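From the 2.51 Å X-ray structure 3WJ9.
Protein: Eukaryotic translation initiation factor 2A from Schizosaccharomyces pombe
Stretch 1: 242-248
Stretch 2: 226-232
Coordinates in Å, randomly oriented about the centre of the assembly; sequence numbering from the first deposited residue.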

# COMPACT_ATOMS: atom_id res chain seq x y z
N LYS A 242 5.75 17.20 -12.34
CA LYS A 242 5.27 18.25 -11.44
C LYS A 242 4.17 17.73 -10.50
O LYS A 242 3.45 16.79 -10.84
CB LYS A 242 4.79 19.47 -12.23
CG LYS A 242 4.28 20.60 -11.35
CD LYS A 242 3.98 21.88 -12.11
CE LYS A 242 3.75 23.03 -11.13
NZ LYS A 242 4.86 24.03 -11.14
N ASN A 243 4.06 18.36 -9.34
CA ASN A 243 3.17 17.92 -8.26
C ASN A 243 1.99 18.87 -8.04
O ASN A 243 2.18 20.08 -7.92
CB ASN A 243 3.99 17.78 -6.97
CG ASN A 243 3.23 17.07 -5.88
OD1 ASN A 243 2.44 16.16 -6.13
ND2 ASN A 243 3.48 17.47 -4.63
N TYR A 244 0.78 18.33 -7.98
CA TYR A 244 -0.43 19.14 -7.77
C TYR A 244 -1.20 18.73 -6.52
O TYR A 244 -0.85 17.76 -5.85
CB TYR A 244 -1.35 19.06 -8.99
CG TYR A 244 -0.68 19.43 -10.29
CD1 TYR A 244 -0.46 20.75 -10.64
CD2 TYR A 244 -0.24 18.44 -11.17
CE1 TYR A 244 0.16 21.09 -11.83
CE2 TYR A 244 0.38 18.77 -12.35
CZ TYR A 244 0.58 20.09 -12.68
OH TYR A 244 1.19 20.41 -13.87
N TYR A 245 -2.26 19.48 -6.22
CA TYR A 245 -3.06 19.24 -5.02
C TYR A 245 -4.55 19.49 -5.31
O TYR A 245 -4.90 20.48 -5.94
CB TYR A 245 -2.59 20.14 -3.87
CG TYR A 245 -3.04 19.71 -2.48
CD1 TYR A 245 -3.66 18.49 -2.27
CD2 TYR A 245 -2.83 20.54 -1.38
CE1 TYR A 245 -4.07 18.10 -1.00
CE2 TYR A 245 -3.23 20.16 -0.12
CZ TYR A 245 -3.85 18.94 0.07
OH TYR A 245 -4.24 18.58 1.33
N GLY A 246 -5.40 18.58 -4.84
CA GLY A 246 -6.84 18.74 -4.95
C GLY A 246 -7.49 18.53 -3.59
O GLY A 246 -7.12 17.61 -2.86
N GLU A 247 -8.45 19.38 -3.25
CA GLU A 247 -9.02 19.36 -1.91
C GLU A 247 -10.55 19.43 -1.93
O GLU A 247 -11.13 20.51 -2.00
CB GLU A 247 -8.46 20.53 -1.10
CG GLU A 247 -8.43 20.30 0.40
CD GLU A 247 -7.54 21.30 1.12
OE1 GLU A 247 -6.65 21.88 0.46
OE2 GLU A 247 -7.73 21.51 2.33
N THR A 248 -11.19 18.26 -1.85
CA THR A 248 -12.65 18.19 -1.85
C THR A 248 -13.19 17.86 -0.46
O THR A 248 -13.97 16.93 -0.29
CB THR A 248 -13.16 17.12 -2.84
OG1 THR A 248 -12.91 15.82 -2.31
CG2 THR A 248 -12.44 17.27 -4.16
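Stretch 2 (226-232) GTSLLVL

Neighbouring antiparallel strands illustrate a general principle: the backbone register determines which side chains are neighbours, and their rotamers can be read against those neighbours. Stretch 2 of this initiation factor is an instructive case. Its residues from Ser-228 to Leu-232 run in extended conformation alongside stretch 1, with N-to-C directions 157° apart and the strand axes approaching to 4.4 Å. Gly-226, with phi/psi of -71/57, and Thr-227, at -115/-44, depart from this extended path and precede it in the chain.

Backbone hydrogen bonds join two of the residue pairs. Tyr-244 and Val-231, whose CA atoms lie 4.8 Å apart, bond in both directions: Tyr-244 N donates to Val-231 O at 2.5 Å, and Val-231 N donates to Tyr-244 O at 2.9 Å. Two residues away on each strand, beyond the Tyr-245 and Leu-230 pair, Gly-246 N reaches Leu-229 O at 2.7 Å with good geometry, whereas the return bond from Leu-229 N to Gly-246 O, also 2.7 Å, is weak because its angle at hydrogen is only 124°. Between and beyond these pairs lie non-hydrogen-bonded ones: Tyr-245 opposite Leu-230, CA to CA 4.6 Å, and Asn-243 opposite Leu-232, CA to CA 4.5 Å.

The alternation of a strand sends Leu-230, Leu-232 and Ser-228 to the same face of the sheet as Asn-243 and Tyr-245, while Leu-229 and Val-231 share the other with Tyr-244. Tyr-245 makes an extensive set of contacts. Its chi1 is t (-162°), and the unusually small chi2 of 9° sets the ring so that Leu-229 O lies at its edge, 3.0 Å from Tyr-245 CD1. The hydroxyl end extends along the partner strand, bringing Tyr-245 OH within 3.1 Å of Ser-228 CB. Ser-228, with chi1 m, has its OG hydrogen-bonded elsewhere in the structure; Tyr-245 OH is 3.4 Å from Ser-228 OG, but at an angle too poor for a hydrogen bond.

Leu-230 completes the arrangement in the common m,t conformation, chi1 -67° and chi2 175°. Although its CA-to-CB bond points to the sheet face, the end of the side chain comes nearer stretch 1, placing Leu-230 CD2 over one face of the Tyr-245 ring, 4.0 Å from the centroid of Tyr-245 and 24° off the normal. This is a CH-pi contact, in which a methyl group meets the aromatic face while the ring edge remains beside the backbone.

Leu-232 uses the other common leucine conformation, t,p, and its end likewise approaches the partner strand: Leu-232 CD1 is 3.6 Å from Lys-242 O. Leu-229 is also t,p, but on the opposite face, where Gly-246 offers no side chain to pack against. There Val-231, with chi1 t, meets Tyr-244 through their CB atoms, 4.1 Å from Val-231 CB to Tyr-244 CB, while Val-231 CG2 lies 4.3 Å from Gly-246 N.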

# COMPACT_ATOMS: atom_id res chain seq x y z
N GLY A 226 -10.86 11.17 4.19
CA GLY A 226 -11.10 11.37 2.77
C GLY A 226 -11.54 12.78 2.41
O GLY A 226 -12.60 12.97 1.81
N THR A 227 -10.72 13.76 2.76
CA THR A 227 -11.05 15.16 2.52
C THR A 227 -10.08 15.80 1.53
O THR A 227 -10.50 16.51 0.62
CB THR A 227 -11.04 15.97 3.83
OG1 THR A 227 -9.72 15.96 4.39
CG2 THR A 227 -12.01 15.37 4.83
N SER A 228 -8.79 15.53 1.71
CA SER A 228 -7.76 16.14 0.88
C SER A 228 -7.12 15.13 -0.06
O SER A 228 -7.17 13.93 0.20
CB SER A 228 -6.70 16.80 1.76
OG SER A 228 -7.28 17.81 2.57
N LEU A 229 -6.50 15.59 -1.14
CA LEU A 229 -5.97 14.67 -2.14
C LEU A 229 -4.79 15.21 -2.94
O LEU A 229 -4.93 16.16 -3.72
CB LEU A 229 -7.09 14.27 -3.10
CG LEU A 229 -6.65 13.49 -4.35
CD1 LEU A 229 -6.10 12.12 -3.98
CD2 LEU A 229 -7.81 13.38 -5.31
N LEU A 230 -3.63 14.58 -2.77
CA LEU A 230 -2.43 14.93 -3.52
C LEU A 230 -2.45 14.33 -4.92
O LEU A 230 -2.86 13.18 -5.11
CB LEU A 230 -1.18 14.47 -2.78
CG LEU A 230 -0.85 15.16 -1.45
CD1 LEU A 230 0.34 14.50 -0.79
CD2 LEU A 230 -0.58 16.64 -1.68
N VAL A 231 -1.99 15.10 -5.90
CA VAL A 231 -1.95 14.66 -7.29
C VAL A 231 -0.55 14.87 -7.87
O VAL A 231 0.05 15.93 -7.69
CB VAL A 231 -2.99 15.42 -8.15
CG1 VAL A 231 -3.02 14.85 -9.56
CG2 VAL A 231 -4.37 15.34 -7.52
N LEU A 232 -0.03 13.87 -8.57
CA LEU A 232 1.33 13.94 -9.10
C LEU A 232 1.41 13.67 -10.59
O LEU A 232 1.09 12.57 -11.05
CB LEU A 232 2.23 12.96 -8.35
CG LEU A 232 3.70 12.90 -8.79
CD1 LEU A 232 4.40 14.22 -8.50
CD2 LEU A 232 4.42 11.74 -8.13